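Bradyzoite surface antigen BSR4 (Toxoplasma gondii, PDB 2JKS) is a bradyzoite-stage surface antigen of the SAG1-related (SRS) family that can bind zinc ions and whose precise role remains uncertain. Local coordinates at residues S166-N171 with V187-S192. Sequence-based numbering, arbitrary orientation.
Sequences SSLAEN and VEVEMS. With ZN (zinc ion), chain B.
Leu168 holds CG anti to its backbone N (chi1 178°), beside its own carbonyl carbon. Its CB meets Val187, and the two methyls beyond CG reach Val189 and Glu188. Val187 has CG1 anti to its N and CG2 beside that N. This directs one methyl toward Leu168 and the other toward Ser166. Val187 CG1 meets Leu168 CB at 3.9 Å. Val187 CG2 meets Ser166 CB, also at 3.9 Å. Leu168 CD1 packs on Val189 CG2 at 3.8 Å, and the two side chains cross obliquely. Leu168 CD2 lies 3.4 Å from Glu188 O, so one branch meets a methyl and the other the backbone.

The strands 167-169 and 187-191 belong to two different sheets of the second SRS domain, a beta sandwich. Each is an outermost strand of its sheet within the chain. Their axes come within 7.2 Å and run roughly parallel, at 27°. Side chains make most of the contact, at the sandwich edge, and Leu168 remains exposed. Val189 is buried and also touches Val174 and Leu198 of the facing sheet. The polar end of Ser166 is used elsewhere: OG hydrogen-bonds to Asn183 ND2 and Ala177 N.

Farther along strand 187-191, Glu190 binds a zinc ion through OE1 at 2.0 Å. His311 and His313 complete the protein ligands. They lie in a C-terminal run of six histidines that is probably a purification tag, so this site need not be physiological. Ser192 OG donates a 2.6 Å hydrogen bond to Glu190 OE2, on its anti side and 33° out of the carboxylate plane.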
ATOM      1  N   SER A 166      -5.885   6.403  -3.230  1.00 27.26           N
ATOM      2  CA  SER A 166      -7.180   5.906  -3.741  1.00 25.65           C
ATOM      3  C   SER A 166      -7.439   6.602  -5.097  1.00 26.11           C
ATOM      4  O   SER A 166      -7.161   7.789  -5.237  1.00 23.92           O
ATOM      5  CB  SER A 166      -8.277   6.254  -2.752  1.00 25.34           C
ATOM      6  OG  SER A 166      -8.029   5.587  -1.497  1.00 24.03           O
ATOM      7  N   SER A 167      -7.955   5.878  -6.076  1.00 25.00           N
ATOM      8  CA  SER A 167      -8.052   6.425  -7.432  1.00 27.05           C
ATOM      9  C   SER A 167      -9.214   5.859  -8.239  1.00 27.51           C
ATOM     10  O   SER A 167      -9.702   4.787  -7.951  1.00 27.64           O
ATOM     11  CB  SER A 167      -6.748   6.142  -8.227  1.00 27.10           C
ATOM     12  OG  SER A 167      -6.570   4.749  -8.381  1.00 31.49           O
ATOM     13  N   LEU A 168      -9.579   6.587  -9.294  1.00 27.04           N
ATOM     14  CA  LEU A 168     -10.665   6.258 -10.194  1.00 27.68           C
ATOM     15  C   LEU A 168     -10.068   5.903 -11.527  1.00 29.16           C
ATOM     16  O   LEU A 168      -9.244   6.660 -12.062  1.00 28.92           O
ATOM     17  CB  LEU A 168     -11.567   7.495 -10.387  1.00 27.30           C
ATOM     18  CG  LEU A 168     -12.771   7.407 -11.343  1.00 26.46           C
ATOM     19  CD1 LEU A 168     -13.775   6.254 -11.016  1.00 28.09           C
ATOM     20  CD2 LEU A 168     -13.497   8.771 -11.530  1.00 26.66           C
ATOM     21  N   ALA A 169     -10.451   4.764 -12.076  1.00 30.90           N
ATOM     22  CA  ALA A 169      -9.944   4.433 -13.421  1.00 33.06           C
ATOM     23  C   ALA A 169     -11.092   4.421 -14.387  1.00 33.54           C
ATOM     24  O   ALA A 169     -12.240   4.683 -14.006  1.00 34.39           O
ATOM     25  CB  ALA A 169      -9.205   3.112 -13.404  1.00 32.66           C
ATOM     26  N   GLU A 170     -10.807   4.196 -15.668  1.00 34.74           N
ATOM     27  CA  GLU A 170     -11.879   4.085 -16.670  1.00 35.49           C
ATOM     28  C   GLU A 170     -12.915   3.040 -16.357  1.00 34.69           C
ATOM     29  O   GLU A 170     -12.654   1.988 -15.679  1.00 34.87           O
ATOM     30  CB  GLU A 170     -11.315   3.853 -18.087  1.00 37.61           C
ATOM     31  CG  GLU A 170     -10.592   5.083 -18.653  1.00 41.71           C
ATOM     32  CD  GLU A 170     -11.531   6.305 -18.854  1.00 50.08           C
ATOM     33  OE1 GLU A 170     -12.715   6.107 -19.243  1.00 53.34           O
ATOM     34  OE2 GLU A 170     -11.081   7.462 -18.626  1.00 52.26           O
ATOM     35  N   ASN A 171     -14.120   3.338 -16.830  1.00 33.65           N
ATOM     36  CA  ASN A 171     -15.247   2.480 -16.621  1.00 33.57           C
ATOM     37  C   ASN A 171     -15.608   2.547 -15.149  1.00 30.86           C
ATOM     38  O   ASN A 171     -16.259   1.638 -14.626  1.00 29.79           O
ATOM     39  CB  ASN A 171     -14.936   1.032 -17.052  1.00 35.95           C
ATOM     40  CG  ASN A 171     -14.662   0.912 -18.539  1.00 42.60           C
ATOM     41  OD1 ASN A 171     -15.400   1.464 -19.362  1.00 49.46           O
ATOM     42  ND2 ASN A 171     -13.587   0.199 -18.897  1.00 48.31           N
ATOM     43  N   VAL A 187     -12.882  10.574  -3.584  1.00 25.70           N
ATOM     44  CA  VAL A 187     -12.791  10.229  -4.992  1.00 26.99           C
ATOM     45  C   VAL A 187     -14.157  10.594  -5.606  1.00 27.00           C
ATOM     46  O   VAL A 187     -15.169   9.993  -5.243  1.00 27.79           O
ATOM     47  CB  VAL A 187     -12.479   8.668  -5.174  1.00 26.47           C
ATOM     48  CG1 VAL A 187     -12.417   8.284  -6.682  1.00 25.74           C
ATOM     49  CG2 VAL A 187     -11.132   8.291  -4.467  1.00 26.56           C
ATOM     50  N   GLU A 188     -14.178  11.548  -6.541  1.00 27.32           N
ATOM     51  CA  GLU A 188     -15.411  11.944  -7.216  1.00 27.42           C
ATOM     52  C   GLU A 188     -15.655  11.167  -8.504  1.00 27.13           C
ATOM     53  O   GLU A 188     -14.733  10.990  -9.340  1.00 26.62           O
ATOM     54  CB  GLU A 188     -15.370  13.449  -7.517  1.00 28.63           C
ATOM     55  CG  GLU A 188     -15.401  14.246  -6.242  1.00 34.42           C
ATOM     56  CD  GLU A 188     -15.958  15.605  -6.457  1.00 44.17           C
ATOM     57  OE1 GLU A 188     -17.225  15.741  -6.552  1.00 46.93           O
ATOM     58  OE2 GLU A 188     -15.120  16.530  -6.499  1.00 46.74           O
ATOM     59  N   VAL A 189     -16.875  10.647  -8.613  1.00 26.82           N
ATOM     60  CA  VAL A 189     -17.289   9.758  -9.671  1.00 26.09           C
ATOM     61  C   VAL A 189     -18.608  10.268 -10.244  1.00 26.42           C
ATOM     62  O   VAL A 189     -19.525  10.666  -9.505  1.00 25.97           O
ATOM     63  CB  VAL A 189     -17.538   8.293  -9.152  1.00 26.68           C
ATOM     64  CG1 VAL A 189     -18.003   7.415 -10.327  1.00 27.76           C
ATOM     65  CG2 VAL A 189     -16.277   7.700  -8.476  1.00 26.53           C
ATOM     66  N   GLU A 190     -18.701  10.324 -11.568  1.00 25.58           N
ATOM     67  CA  GLU A 190     -19.978  10.673 -12.187  1.00 25.16           C
ATOM     68  C   GLU A 190     -20.664   9.431 -12.693  1.00 25.89           C
ATOM     69  O   GLU A 190     -20.012   8.553 -13.295  1.00 25.25           O
ATOM     70  CB  GLU A 190     -19.755  11.554 -13.414  1.00 26.24           C
ATOM     71  CG  GLU A 190     -21.073  11.576 -14.297  1.00 28.87           C
ATOM     72  CD  GLU A 190     -20.786  11.899 -15.744  1.00 33.65           C
ATOM     73  OE1 GLU A 190     -20.185  12.982 -15.935  1.00 21.70           O
ATOM     74  OE2 GLU A 190     -21.112  11.061 -16.636  1.00 33.33           O
ATOM     75  N   MET A 191     -21.986   9.355 -12.496  1.00 25.81           N
ATOM     76  CA  MET A 191     -22.762   8.333 -13.195  1.00 24.65           C
ATOM     77  C   MET A 191     -23.808   9.057 -14.031  1.00 24.36           C
ATOM     78  O   MET A 191     -24.286  10.149 -13.692  1.00 25.38           O
ATOM     79  CB  MET A 191     -23.429   7.334 -12.240  1.00 24.41           C
ATOM     80  CG  MET A 191     -22.441   6.551 -11.306  1.00 23.78           C
ATOM     81  SD  MET A 191     -23.291   5.430 -10.162  1.00 25.87           S
ATOM     82  CE  MET A 191     -23.863   4.125 -11.253  1.00 24.56           C
ATOM     83  N   SER A 192     -24.146   8.456 -15.142  1.00 23.37           N
ATOM     84  CA  SER A 192     -25.090   9.080 -16.101  1.00 24.62           C
ATOM     85  C   SER A 192     -25.449   7.955 -17.050  1.00 24.21           C
ATOM     86  O   SER A 192     -24.975   6.813 -16.891  1.00 23.05           O
ATOM     87  CB  SER A 192     -24.418  10.278 -16.840  1.00 23.77           C
ATOM     88  OG  SER A 192     -23.226   9.868 -17.553  1.00 24.80           O
TER
HETATM   89 ZN    ZN B1316     -20.014  13.848 -17.728  1.00 25.50          ZN